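Local coordinates for centrosomal protein 120 (Oreochromis niloticus, PDB 6EWH) that probably works at centrioles and basal bodies in cilium formation, this chain being its second C2 domain (C2B), at residues Gln107-Ile112 with Asp125-Ala130; Leu33-Ala38 with Phe62-Leu67; Ile99-Leu104 with Ala130-Ser135; Asn140-Val145 with Ala175-Arg180; Ala38-Leu43 with Pro170-Ala175. The protein carries 1 engineered substitution. All blocks are in the same frame, centred on the assembly; numbering follows the deposited sequence. Where two conformers were deposited one is given.

Interaction 1: residues Gln107-Ile112 with Asp125-Ala130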
# COMPACT_ATOMS: atom_id res chain seq x y z
N GLN A 107 3.45 12.89 -4.53
CA GLN A 107 3.55 11.58 -5.16
C GLN A 107 2.20 11.12 -5.68
O GLN A 107 1.15 11.49 -5.13
CB GLN A 107 4.07 10.55 -4.15
CG GLN A 107 5.49 10.83 -3.71
CD GLN A 107 6.41 11.16 -4.88
OE1 GLN A 107 6.75 10.29 -5.67
NE2 GLN A 107 6.80 12.44 -4.99
N PRO A 108 2.20 10.33 -6.74
CA PRO A 108 0.96 9.68 -7.17
C PRO A 108 0.56 8.64 -6.14
O PRO A 108 1.36 8.20 -5.32
CB PRO A 108 1.35 9.01 -8.49
CG PRO A 108 2.80 8.73 -8.33
CD PRO A 108 3.36 9.88 -7.54
N SER A 109 -0.71 8.25 -6.19
CA SER A 109 -1.19 7.28 -5.22
C SER A 109 -0.46 5.95 -5.36
O SER A 109 0.00 5.56 -6.43
CB SER A 109 -2.70 7.07 -5.37
OG SER A 109 -3.42 8.17 -4.82
N LEU A 110 -0.33 5.27 -4.23
CA LEU A 110 0.13 3.90 -4.22
C LEU A 110 -0.97 3.03 -4.82
O LEU A 110 -2.14 3.18 -4.48
CB LEU A 110 0.38 3.51 -2.77
CG LEU A 110 0.98 2.17 -2.39
CD1 LEU A 110 2.43 2.14 -2.80
CD2 LEU A 110 0.85 2.01 -0.89
N GLN A 111 -0.60 2.14 -5.74
CA GLN A 111 -1.55 1.21 -6.34
C GLN A 111 -1.26 -0.19 -5.83
O GLN A 111 -0.24 -0.80 -6.17
CB GLN A 111 -1.52 1.28 -7.87
CG GLN A 111 -2.36 2.41 -8.43
CD GLN A 111 -2.38 2.44 -9.94
OE1 GLN A 111 -1.38 2.14 -10.60
NE2 GLN A 111 -3.53 2.79 -10.51
N ILE A 112 -2.15 -0.71 -5.00
CA ILE A 112 -1.98 -2.04 -4.42
C ILE A 112 -2.83 -3.01 -5.22
O ILE A 112 -4.04 -2.81 -5.36
CB ILE A 112 -2.35 -2.07 -2.94
CG1 ILE A 112 -1.45 -1.09 -2.16
CG2 ILE A 112 -2.24 -3.50 -2.40
CD1 ILE A 112 -1.86 -0.93 -0.71
N ASP A 125 -6.33 2.46 -5.05
CA ASP A 125 -5.48 3.64 -4.94
C ASP A 125 -5.41 4.06 -3.48
O ASP A 125 -6.44 4.31 -2.85
CB ASP A 125 -6.11 4.80 -5.71
CG ASP A 125 -5.77 4.78 -7.18
OD1 ASP A 125 -5.62 3.68 -7.74
OD2 ASP A 125 -5.66 5.87 -7.77
N VAL A 126 -4.19 4.20 -2.97
CA VAL A 126 -3.96 4.64 -1.60
C VAL A 126 -3.15 5.93 -1.65
O VAL A 126 -2.00 5.93 -2.12
CB VAL A 126 -3.24 3.57 -0.77
CG1 VAL A 126 -3.04 4.07 0.64
CG2 VAL A 126 -4.06 2.28 -0.77
N SER A 127 -3.74 7.02 -1.19
CA SER A 127 -3.13 8.33 -1.37
C SER A 127 -1.94 8.50 -0.43
O SER A 127 -2.08 8.34 0.79
CB SER A 127 -4.16 9.41 -1.10
OG SER A 127 -3.57 10.70 -1.22
N LEU A 128 -0.78 8.83 -0.99
CA LEU A 128 0.31 9.28 -0.14
C LEU A 128 0.18 10.75 0.21
O LEU A 128 0.63 11.16 1.28
CB LEU A 128 1.66 9.01 -0.80
CG LEU A 128 2.00 7.54 -1.04
CD1 LEU A 128 3.31 7.43 -1.78
CD2 LEU A 128 2.07 6.79 0.28
N SER A 129 -0.41 11.55 -0.68
CA SER A 129 -0.61 12.96 -0.36
C SER A 129 -1.55 13.13 0.82
O SER A 129 -1.39 14.07 1.61
CB SER A 129 -1.12 13.73 -1.59
OG SER A 129 -2.40 13.26 -1.99
N ALA A 130 -2.54 12.24 0.97
CA ALA A 130 -3.41 12.28 2.14
C ALA A 130 -2.59 12.10 3.41
O ALA A 130 -2.83 12.79 4.41
CB ALA A 130 -4.47 11.19 2.05
O HOH W 1 -0.77 10.37 -3.42
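Leu110 and Val126 pair across the beta hairpin of strands 110-116 and 119-126, part of the four-stranded sheet of this C2 domain. The pairing lies at the open end of the hairpin, where the second strand runs on into helix 128-133.

Backbone bonds come first. Leu110 N donates to Val126 O at 2.8 Å. In return Val126 N gives a straighter bond to Leu110 O, 2.7 Å long with 165° at the hydrogen.

Apolar contacts occupy the face of Leu110 and Val126. The CB atoms of Leu110 and Val126 are 4.1 Å apart. Val126 CG2, anti to the carbonyl carbon, meets Ile112 CD1 at 3.9 Å. Ile112 and Val126 also reach strand 171-180 of the other sheet, so this face belongs to the sandwich core. Nearer the helix, Leu128 CD1 rests on Gln107 CB at 4.0 Å. The amide of Gln107 turns elsewhere, and its NE2 bonds Phe103 O.

Polar groups lie on the other face. Gln111 was modelled in two conformers. In one, it runs beside Asp125 in the same direction, with the amide and carboxylate planes 72° apart. Asp125 OD1 then lies 3.6 Å from Gln111 CG.

Water joins the loop to the helix start, donating to Gln107 O at 2.8 Å and accepting from Ser129 N. Ser127 is the N-cap, and its OG accepts from Ala130 N at 2.9 Å.

Interaction 2: residues Leu33-Ala38 with Phe62-Leu67; sequences LSVTVA and FYYSLL
Val35 and Tyr64 meet tip to tip between the two sheets of the C2 beta sandwich. Strand 33-38 belongs to one sheet and strand 62-66 to the other. The strands run nearly antiparallel, at 170°, with axes 9.6 Å apart at closest approach. No hydrogen bond joins them directly, and side chains fill the gap.

Tyr64 CG sits in the crowded position between its backbone N and carbonyl carbon (chi1 53°). This directs the ring from the strand toward Val35. The end of the ring meets both CB and CG1 of Val35. Val35 CB lies 3.4 Å from Tyr64 OH, and Val35 CG1 lies 3.6 Å from Tyr64 CZ.

Val35 and Leu66 pass one another, pointing opposite ways, with Val35 CG2 4.0 Å from Leu66 CD1. Leu33 slants across both Leu66 and Leu67. Its CD2 is 3.9 Å from Leu66 CD1 and 4.1 Å from Leu67 CD1. At the other end, in the conformer given, Val37 CG2 meets the Phe62 ring more loosely, and Phe84 packs edge-to-face with that ring.

The phenol oxygen brings a polar atom into this largely apolar layer. A water in the plane of the ring, at its edge, bonds Tyr64 OH at 2.6 Å and makes a weak bond to Val35 O.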
# COMPACT_ATOMS: atom_id res chain seq x y z
N LEU A 33 8.74 5.07 6.25
CA LEU A 33 7.46 5.08 5.55
C LEU A 33 7.02 3.63 5.39
O LEU A 33 7.78 2.81 4.86
CB LEU A 33 7.64 5.73 4.18
CG LEU A 33 6.41 5.71 3.29
CD1 LEU A 33 5.27 6.55 3.88
CD2 LEU A 33 6.78 6.25 1.91
N SER A 34 5.82 3.30 5.87
CA SER A 34 5.39 1.91 5.91
C SER A 34 3.99 1.74 5.37
O SER A 34 3.14 2.65 5.44
CB SER A 34 5.43 1.33 7.33
OG SER A 34 4.53 2.00 8.18
N VAL A 35 3.75 0.56 4.80
CA VAL A 35 2.45 0.16 4.27
C VAL A 35 2.10 -1.17 4.92
O VAL A 35 2.91 -2.11 4.90
CB VAL A 35 2.51 -0.02 2.75
CG1 VAL A 35 1.14 -0.49 2.22
CG2 VAL A 35 2.93 1.27 2.08
N THR A 36 0.91 -1.26 5.50
CA THR A 36 0.44 -2.50 6.12
C THR A 36 -0.85 -2.92 5.45
O THR A 36 -1.81 -2.14 5.37
CB THR A 36 0.20 -2.31 7.62
OG1 THR A 36 1.39 -1.86 8.26
CG2 THR A 36 -0.26 -3.64 8.25
N VAL A 37 -0.87 -4.15 4.95
CA VAL A 37 -2.10 -4.78 4.47
C VAL A 37 -2.65 -5.63 5.61
O VAL A 37 -2.00 -6.58 6.07
CB VAL A 37 -1.89 -5.56 3.17
CG1 VAL A 37 -1.44 -4.62 2.05
CG2 VAL A 37 -0.88 -6.72 3.34
N ALA A 38 -3.83 -5.26 6.10
CA ALA A 38 -4.34 -5.77 7.37
C ALA A 38 -5.40 -6.87 7.24
O ALA A 38 -5.40 -7.80 8.06
CB ALA A 38 -4.89 -4.62 8.21
N PHE A 62 -0.55 -9.76 -2.55
CA PHE A 62 -0.63 -8.34 -2.89
C PHE A 62 0.71 -7.84 -3.41
O PHE A 62 1.78 -8.26 -2.95
CB PHE A 62 -1.10 -7.51 -1.70
CG PHE A 62 -2.45 -7.92 -1.20
CD1 PHE A 62 -3.60 -7.53 -1.87
CD2 PHE A 62 -2.56 -8.76 -0.10
CE1 PHE A 62 -4.85 -7.95 -1.43
CE2 PHE A 62 -3.80 -9.18 0.35
CZ PHE A 62 -4.95 -8.77 -0.32
N TYR A 63 0.64 -6.94 -4.39
CA TYR A 63 1.81 -6.30 -4.96
C TYR A 63 1.64 -4.79 -4.93
O TYR A 63 0.56 -4.28 -5.23
CB TYR A 63 2.05 -6.73 -6.42
CG TYR A 63 2.97 -5.76 -7.13
CD1 TYR A 63 4.35 -5.84 -6.96
CD2 TYR A 63 2.46 -4.73 -7.92
CE1 TYR A 63 5.20 -4.95 -7.56
CE2 TYR A 63 3.32 -3.82 -8.53
CZ TYR A 63 4.68 -3.94 -8.34
OH TYR A 63 5.55 -3.05 -8.94
N TYR A 64 2.72 -4.08 -4.60
CA TYR A 64 2.75 -2.65 -4.83
C TYR A 64 4.18 -2.18 -4.95
O TYR A 64 5.12 -2.86 -4.52
CB TYR A 64 2.02 -1.86 -3.74
CG TYR A 64 2.45 -2.17 -2.33
CD1 TYR A 64 1.85 -3.19 -1.62
CD2 TYR A 64 3.44 -1.41 -1.70
CE1 TYR A 64 2.24 -3.48 -0.31
CE2 TYR A 64 3.81 -1.68 -0.40
CZ TYR A 64 3.22 -2.71 0.29
OH TYR A 64 3.60 -2.99 1.58
N SER A 65 4.34 -1.01 -5.56
CA SER A 65 5.63 -0.35 -5.68
C SER A 65 5.67 0.78 -4.66
O SER A 65 4.84 1.69 -4.71
CB SER A 65 5.78 0.21 -7.10
OG SER A 65 7.03 0.84 -7.25
N LEU A 66 6.63 0.72 -3.74
CA LEU A 66 6.79 1.74 -2.71
C LEU A 66 8.11 2.45 -2.96
O LEU A 66 9.18 1.87 -2.78
CB LEU A 66 6.75 1.11 -1.31
CG LEU A 66 6.90 2.09 -0.13
CD1 LEU A 66 5.77 3.09 -0.07
CD2 LEU A 66 6.98 1.32 1.17
N LEU A 67 8.02 3.70 -3.42
CA LEU A 67 9.18 4.49 -3.81
C LEU A 67 10.13 3.71 -4.73
O LEU A 67 11.35 3.68 -4.53
CB LEU A 67 9.92 5.08 -2.61
CG LEU A 67 9.10 6.01 -1.71
CD1 LEU A 67 9.99 6.65 -0.65
CD2 LEU A 67 8.36 7.06 -2.50
O HOH W 2 2.51 -4.94 2.94

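Interaction 3: residues Ile99-Leu104 with Ala130-Ser135; sequences ILKAFL and ALAGIS
Lys101 reaches from helix 97-105 to the C-terminal part of helix 128-133. The two short helices of this C2 domain meet here beside the beta sandwich, and their contact is close at Lys101 and Ala132.

Beyond CB, the lysine chain leaves with CG anti to the backbone N (chi1 -170°). CG already lies 3.6 Å from Ala132 O. CD passes Ser135 O at 3.6 Å. CE approaches two carbonyl oxygens at once, 3.2 Å from Ala132 O and 3.3 Å from Ser135 O. The chain is extended as far as CE and bends only at chi4 (-66°), which sets the place of NZ. There NZ makes a weak hydrogen bond to Ala132 O at 3.2 Å. It also donates to a water at 2.8 Å, and that water donates to Gly133 O. The charge thus meets carbonyl groups at the end of a helix, where it is probably favourable.

An alanine here would keep only CB, and would probably leave Ala132 O without its ammonium partner and the bridging water without its lysine donor.

Behind the lysine the helices pack on small groups, with Leu104 CB 3.8 Å from Ala132 CB. Leu104 and Leu131 continue onto Leu178 of the sheet below. The chain after the helix is tied back by Ser135 OG, which donates to Leu131 O at 2.8 Å from above the carbonyl plane. Ile134 N bonds that oxygen from the opposite face.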
# COMPACT_ATOMS: atom_id res chain seq x y z
N ILE A 99 10.89 18.77 3.58
CA ILE A 99 11.15 18.28 2.24
C ILE A 99 10.43 16.96 2.00
O ILE A 99 9.84 16.74 0.93
CB ILE A 99 12.66 18.20 1.97
CG1 ILE A 99 13.23 19.62 1.85
CG2 ILE A 99 12.95 17.46 0.69
CD1 ILE A 99 12.63 20.40 0.70
N LEU A 100 10.44 16.07 2.99
CA LEU A 100 9.77 14.79 2.82
C LEU A 100 8.26 14.96 2.75
O LEU A 100 7.60 14.31 1.93
CB LEU A 100 10.17 13.85 3.97
CG LEU A 100 9.60 12.44 3.91
CD1 LEU A 100 9.85 11.82 2.54
CD2 LEU A 100 10.23 11.57 5.01
N LYS A 101 7.70 15.82 3.60
CA LYS A 101 6.27 16.09 3.55
C LYS A 101 5.87 16.64 2.18
O LYS A 101 4.88 16.19 1.59
CB LYS A 101 5.89 17.04 4.68
CG LYS A 101 4.40 17.24 4.93
CD LYS A 101 4.19 18.25 6.06
CE LYS A 101 2.72 18.37 6.48
NZ LYS A 101 1.83 18.93 5.42
N ALA A 102 6.66 17.58 1.66
CA ALA A 102 6.39 18.10 0.32
C ALA A 102 6.52 17.00 -0.73
O ALA A 102 5.66 16.87 -1.61
CB ALA A 102 7.35 19.25 0.02
N PHE A 103 7.58 16.19 -0.64
CA PHE A 103 7.76 15.09 -1.58
C PHE A 103 6.54 14.17 -1.59
O PHE A 103 5.99 13.87 -2.65
CB PHE A 103 9.02 14.30 -1.21
CG PHE A 103 9.18 13.00 -1.95
CD1 PHE A 103 9.68 12.98 -3.24
CD2 PHE A 103 8.88 11.79 -1.33
CE1 PHE A 103 9.85 11.77 -3.91
CE2 PHE A 103 9.04 10.59 -2.01
CZ PHE A 103 9.53 10.58 -3.29
N LEU A 104 6.10 13.72 -0.41
CA LEU A 104 4.97 12.81 -0.37
C LEU A 104 3.69 13.46 -0.89
O LEU A 104 2.88 12.81 -1.56
CB LEU A 104 4.77 12.27 1.05
CG LEU A 104 5.88 11.33 1.47
CD1 LEU A 104 5.73 11.00 2.94
CD2 LEU A 104 5.86 10.06 0.63
N ALA A 130 -2.54 12.24 0.97
CA ALA A 130 -3.41 12.28 2.14
C ALA A 130 -2.59 12.10 3.41
O ALA A 130 -2.83 12.79 4.41
CB ALA A 130 -4.47 11.19 2.05
N LEU A 131 -1.62 11.19 3.37
CA LEU A 131 -0.76 10.96 4.53
C LEU A 131 0.10 12.18 4.81
O LEU A 131 0.24 12.60 5.97
CB LEU A 131 0.11 9.73 4.26
CG LEU A 131 1.22 9.49 5.28
CD1 LEU A 131 0.65 9.29 6.69
CD2 LEU A 131 2.05 8.29 4.85
N ALA A 132 0.70 12.75 3.76
CA ALA A 132 1.49 13.97 3.94
C ALA A 132 0.66 15.07 4.58
O ALA A 132 1.15 15.82 5.43
CB ALA A 132 2.03 14.43 2.59
N GLY A 133 -0.62 15.17 4.19
CA GLY A 133 -1.47 16.24 4.70
C GLY A 133 -1.69 16.18 6.20
O GLY A 133 -1.92 17.22 6.84
N ILE A 134 -1.62 14.99 6.79
CA ILE A 134 -1.81 14.84 8.23
C ILE A 134 -0.49 14.64 8.97
O ILE A 134 -0.50 14.39 10.19
CB ILE A 134 -2.83 13.74 8.57
CG1 ILE A 134 -2.36 12.40 7.99
CG2 ILE A 134 -4.21 14.12 8.06
CD1 ILE A 134 -2.91 11.21 8.73
N SER A 135 0.65 14.73 8.28
CA SER A 135 1.96 14.53 8.91
C SER A 135 2.43 15.85 9.51
O SER A 135 3.41 16.46 9.08
CB SER A 135 2.95 13.96 7.91
OG SER A 135 2.56 12.66 7.47
O HOH W 3 -0.80 19.53 6.17

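Interaction 4: residues Asn140-Val145 with Ala175-Arg180; sequences NKAATV and AVTLRR
Ala143, Thr144 and Val145 pair with Leu178, Thr177 and Val176 in antiparallel beta pairing. The contact lies at one margin of the six-stranded sheet of the C2 sandwich, where strand 143-150 is outermost and strand 171-180 lies next to it.

Ala143 with Leu178 and Val145 with Val176 are hydrogen-bonded pairs, each closed by two backbone bonds. Ala143 N reaches Leu178 O at 2.9 Å in an almost straight line (177°). Thr144 and Thr177 form the non-hydrogen-bonded pair between them. Here the side chains supply the bond. Each threonine has OG1 anti to its own carbonyl carbon, with chi1 -63° at Thr144 and -68° at Thr177. The two OG1 atoms come within 2.6 Å, and either could be the donor. Thr144 CG2 also packs against Thr177 OG1, at 3.3 Å. An alanine at Thr144 would probably leave the buried Thr177 hydroxyl without this partner and open a gap where CG2 had covered it.

Val145 and Val176 lie on the other face, which Leu131 of helix 128-133 covers. In the given conformer of Val176, its CG2 is 3.7 Å from Val145 CB. Just before strand 143-150 begins, Ala142 CB touches Arg179 CB at 3.6 Å. Arg180 makes salt bridges to Asp139 and Asp29. Its backbone N donates to a water at 2.8 Å, and that water bonds Lys141 O weakly.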
# COMPACT_ATOMS: atom_id res chain seq x y z
N ASN A 140 6.92 14.42 17.31
CA ASN A 140 6.34 13.79 18.48
C ASN A 140 5.55 12.52 18.19
O ASN A 140 5.51 11.64 19.06
CB ASN A 140 5.43 14.77 19.24
CG ASN A 140 6.19 15.99 19.73
OD1 ASN A 140 7.06 15.88 20.60
ND2 ASN A 140 5.88 17.15 19.16
N LYS A 141 4.93 12.39 17.03
CA LYS A 141 4.11 11.21 16.81
C LYS A 141 4.14 10.78 15.35
O LYS A 141 4.36 11.59 14.45
CB LYS A 141 2.67 11.38 17.30
CG LYS A 141 1.94 12.59 16.76
CD LYS A 141 0.52 12.61 17.30
CE LYS A 141 -0.26 13.82 16.82
NZ LYS A 141 -1.67 13.78 17.28
N ALA A 142 3.92 9.48 15.15
CA ALA A 142 3.72 8.96 13.81
C ALA A 142 2.41 9.49 13.24
O ALA A 142 1.48 9.83 13.98
CB ALA A 142 3.67 7.43 13.85
N ALA A 143 2.35 9.58 11.92
CA ALA A 143 1.13 9.94 11.21
C ALA A 143 0.66 8.74 10.41
O ALA A 143 1.47 8.10 9.72
CB ALA A 143 1.39 11.11 10.25
N THR A 144 -0.64 8.43 10.47
CA THR A 144 -1.16 7.23 9.83
C THR A 144 -2.49 7.52 9.15
O THR A 144 -3.36 8.18 9.72
CB THR A 144 -1.38 6.09 10.85
OG1 THR A 144 -0.13 5.73 11.43
CG2 THR A 144 -2.00 4.86 10.18
N VAL A 145 -2.64 7.00 7.93
CA VAL A 145 -3.93 6.93 7.26
C VAL A 145 -4.31 5.46 7.22
O VAL A 145 -3.57 4.64 6.67
CB VAL A 145 -3.88 7.51 5.84
CG1 VAL A 145 -5.22 7.32 5.16
CG2 VAL A 145 -3.53 8.97 5.90
N ALA A 175 -3.07 0.41 6.10
CA ALA A 175 -2.58 1.53 6.88
C ALA A 175 -1.25 1.98 6.29
O ALA A 175 -0.35 1.16 6.10
CB ALA A 175 -2.37 1.13 8.35
N VAL A 176 -1.14 3.27 6.00
CA VAL A 176 0.13 3.87 5.58
C VAL A 176 0.57 4.82 6.68
O VAL A 176 -0.23 5.62 7.17
CB VAL A 176 0.01 4.58 4.22
CG1 VAL A 176 -0.31 3.58 3.12
CG2 VAL A 176 -1.04 5.69 4.27
N THR A 177 1.85 4.73 7.06
CA THR A 177 2.35 5.50 8.20
C THR A 177 3.68 6.16 7.86
O THR A 177 4.51 5.57 7.16
CB THR A 177 2.53 4.56 9.42
OG1 THR A 177 1.25 4.11 9.87
CG2 THR A 177 3.25 5.26 10.58
N LEU A 178 3.86 7.39 8.32
CA LEU A 178 5.14 8.08 8.25
C LEU A 178 5.55 8.46 9.67
O LEU A 178 4.73 8.97 10.43
CB LEU A 178 5.01 9.33 7.39
CG LEU A 178 6.28 10.18 7.26
CD1 LEU A 178 7.38 9.44 6.50
CD2 LEU A 178 5.99 11.51 6.62
N ARG A 179 6.81 8.20 10.02
CA ARG A 179 7.29 8.62 11.34
C ARG A 179 8.78 8.90 11.27
O ARG A 179 9.49 8.36 10.42
CB ARG A 179 7.01 7.53 12.39
CG ARG A 179 7.71 6.22 12.12
CD ARG A 179 7.28 5.15 13.10
NE ARG A 179 7.95 3.88 12.83
CZ ARG A 179 9.20 3.60 13.19
NH1 ARG A 179 9.93 4.49 13.85
NH2 ARG A 179 9.72 2.42 12.88
N ARG A 180 9.24 9.74 12.18
CA ARG A 180 10.68 9.81 12.43
C ARG A 180 11.14 8.46 12.94
O ARG A 180 10.42 7.77 13.67
CB ARG A 180 10.99 10.89 13.47
CG ARG A 180 10.90 12.30 12.94
CD ARG A 180 11.43 13.28 13.99
NE ARG A 180 11.42 14.68 13.60
CZ ARG A 180 12.33 15.26 12.82
NH1 ARG A 180 13.34 14.55 12.33
NH2 ARG A 180 12.25 16.56 12.53
O HOH W 4 7.18 10.88 13.77

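Interaction 5: residues Ala38-Leu43 with Pro170-Ala175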
# COMPACT_ATOMS: atom_id res chain seq x y z
N ALA A 38 -3.83 -5.26 6.10
CA ALA A 38 -4.34 -5.77 7.37
C ALA A 38 -5.40 -6.87 7.24
O ALA A 38 -5.40 -7.80 8.06
CB ALA A 38 -4.89 -4.62 8.21
N PHE A 39 -6.30 -6.79 6.26
CA PHE A 39 -7.40 -7.74 6.13
C PHE A 39 -8.06 -7.47 4.78
O PHE A 39 -7.78 -6.46 4.13
CB PHE A 39 -8.43 -7.58 7.25
CG PHE A 39 -9.19 -6.28 7.19
CD1 PHE A 39 -8.71 -5.16 7.85
CD2 PHE A 39 -10.38 -6.18 6.49
CE1 PHE A 39 -9.41 -3.96 7.80
CE2 PHE A 39 -11.07 -4.99 6.43
CZ PHE A 39 -10.59 -3.88 7.09
N ALA A 40 -8.96 -8.38 4.39
CA ALA A 40 -9.71 -8.19 3.15
C ALA A 40 -11.04 -8.92 3.27
O ALA A 40 -11.19 -9.86 4.05
CB ALA A 40 -8.95 -8.73 1.94
N THR A 41 -12.01 -8.48 2.46
CA THR A 41 -13.25 -9.22 2.36
C THR A 41 -13.85 -9.04 0.97
O THR A 41 -13.46 -8.15 0.20
CB THR A 41 -14.25 -8.92 3.49
OG1 THR A 41 -15.32 -9.88 3.44
CG2 THR A 41 -14.83 -7.54 3.34
N LYS A 42 -14.74 -9.96 0.64
CA LYS A 42 -15.46 -9.99 -0.65
C LYS A 42 -14.53 -10.10 -1.86
O LYS A 42 -14.89 -9.69 -2.97
CB LYS A 42 -16.44 -8.82 -0.81
CG LYS A 42 -17.47 -8.72 0.30
CD LYS A 42 -18.37 -9.96 0.32
CE LYS A 42 -19.39 -9.87 1.45
NZ LYS A 42 -20.23 -11.09 1.54
N LEU A 43 -13.33 -10.67 -1.67
CA LEU A 43 -12.40 -10.77 -2.79
C LEU A 43 -12.90 -11.70 -3.89
O LEU A 43 -12.46 -11.56 -5.04
CB LEU A 43 -11.02 -11.24 -2.30
CG LEU A 43 -10.34 -10.35 -1.27
CD1 LEU A 43 -8.94 -10.92 -1.01
CD2 LEU A 43 -10.26 -8.88 -1.73
N PRO A 170 -15.29 -5.73 -2.97
CA PRO A 170 -14.00 -6.20 -2.47
C PRO A 170 -13.26 -5.07 -1.77
O PRO A 170 -13.10 -3.98 -2.32
CB PRO A 170 -13.26 -6.64 -3.74
CG PRO A 170 -14.28 -6.80 -4.76
CD PRO A 170 -15.36 -5.84 -4.44
N THR A 171 -12.78 -5.36 -0.58
CA THR A 171 -12.24 -4.35 0.31
C THR A 171 -10.92 -4.84 0.86
O THR A 171 -10.79 -6.03 1.18
CB THR A 171 -13.25 -4.15 1.44
OG1 THR A 171 -14.50 -3.73 0.87
CG2 THR A 171 -12.77 -3.13 2.42
N LEU A 172 -9.95 -3.93 0.98
CA LEU A 172 -8.64 -4.23 1.56
C LEU A 172 -8.36 -3.20 2.64
O LEU A 172 -8.33 -2.00 2.36
CB LEU A 172 -7.56 -4.14 0.48
CG LEU A 172 -6.14 -4.49 0.93
CD1 LEU A 172 -6.10 -5.94 1.36
CD2 LEU A 172 -5.15 -4.24 -0.18
N GLY A 173 -8.14 -3.67 3.86
CA GLY A 173 -7.73 -2.76 4.92
C GLY A 173 -6.25 -2.43 4.81
O GLY A 173 -5.42 -3.33 4.80
N VAL A 174 -5.92 -1.14 4.67
CA VAL A 174 -4.54 -0.70 4.52
C VAL A 174 -4.26 0.43 5.51
O VAL A 174 -5.09 1.32 5.70
CB VAL A 174 -4.26 -0.20 3.09
CG1 VAL A 174 -2.79 0.19 2.92
CG2 VAL A 174 -4.65 -1.25 2.06
N ALA A 175 -3.07 0.41 6.10
CA ALA A 175 -2.58 1.53 6.88
C ALA A 175 -1.25 1.98 6.29
O ALA A 175 -0.35 1.16 6.10
CB ALA A 175 -2.37 1.13 8.35
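Phe39 folds its ring over Gly173 by two torsions. With chi1 at 67°, CG stands between the backbone N and the carbonyl carbon. With chi2 at -90°, the ring turns one face to the glycine. Gly173 CA lies 3.9 Å from the ring centroid, 24° off the normal, in a CH-pi contact shifted toward the rim. The nearest ring atom is CE1, 3.5 Å from Gly173 CA. The ring takes the place that a CB on Gly173 would need, so the arrangement probably requires a residue without a side chain.

The strands are 29-41 and 171-180, antiparallel neighbours in the larger sheet of the C2 sandwich. Ala38 N donates to Gly173 O at 2.8 Å, and Gly173 N donates to Phe39 O at 2.8 Å. Two residues of one strand thus face a single glycine of the other. This pattern, with the turned backbone of Ala38, fits a classic beta bulge. Pairing is regular again at Thr41 and Thr171, which exchange two backbone bonds; Thr41 N to Thr171 O measures 3.0 Å. In the conformers given, the threonine side chains lie side by side, and Thr171 OG1 bonds Gln169 O.

On the opposite face Leu172 CD1 lies 3.3 Å from Phe39 O and 4.0 Å from Ala40 CB. Leu172 also packs on Ile112 of the other sheet. Past the strand end, Pro170 CG rests 3.5 Å from Lys42 O, and Pro170 CB faces Leu43 CD2.

The two faces therefore differ in chemistry. One carries the exposed Phe39 ring, laid on Gly173, and two threonines, while the other turns Ala40 and Leu172, both apolar, to the core.

In the fold
All five contacts belong to one C2 domain. Interactions 2, 4 and 5 share the six-stranded sheet: 2 and 5 use strand 29-41, and 4 and 5 use strand 171-180, overlapping at Ala175. Interaction 1 lies in the four-stranded sheet, and interaction 2 spans the gap between the sheets, its centre about 3 Å from the chain centre. Interaction 3 shares helix 128-133 with interaction 1. Interactions 3 and 5 are on opposite sides of the chain's centre, with their own centres about 24 Å apart. In sequence, interaction 5 opens at Ala38 and closes near the end, enclosing 1 and 3. N- and C-terminal parts of the domain are thus held in one sandwich.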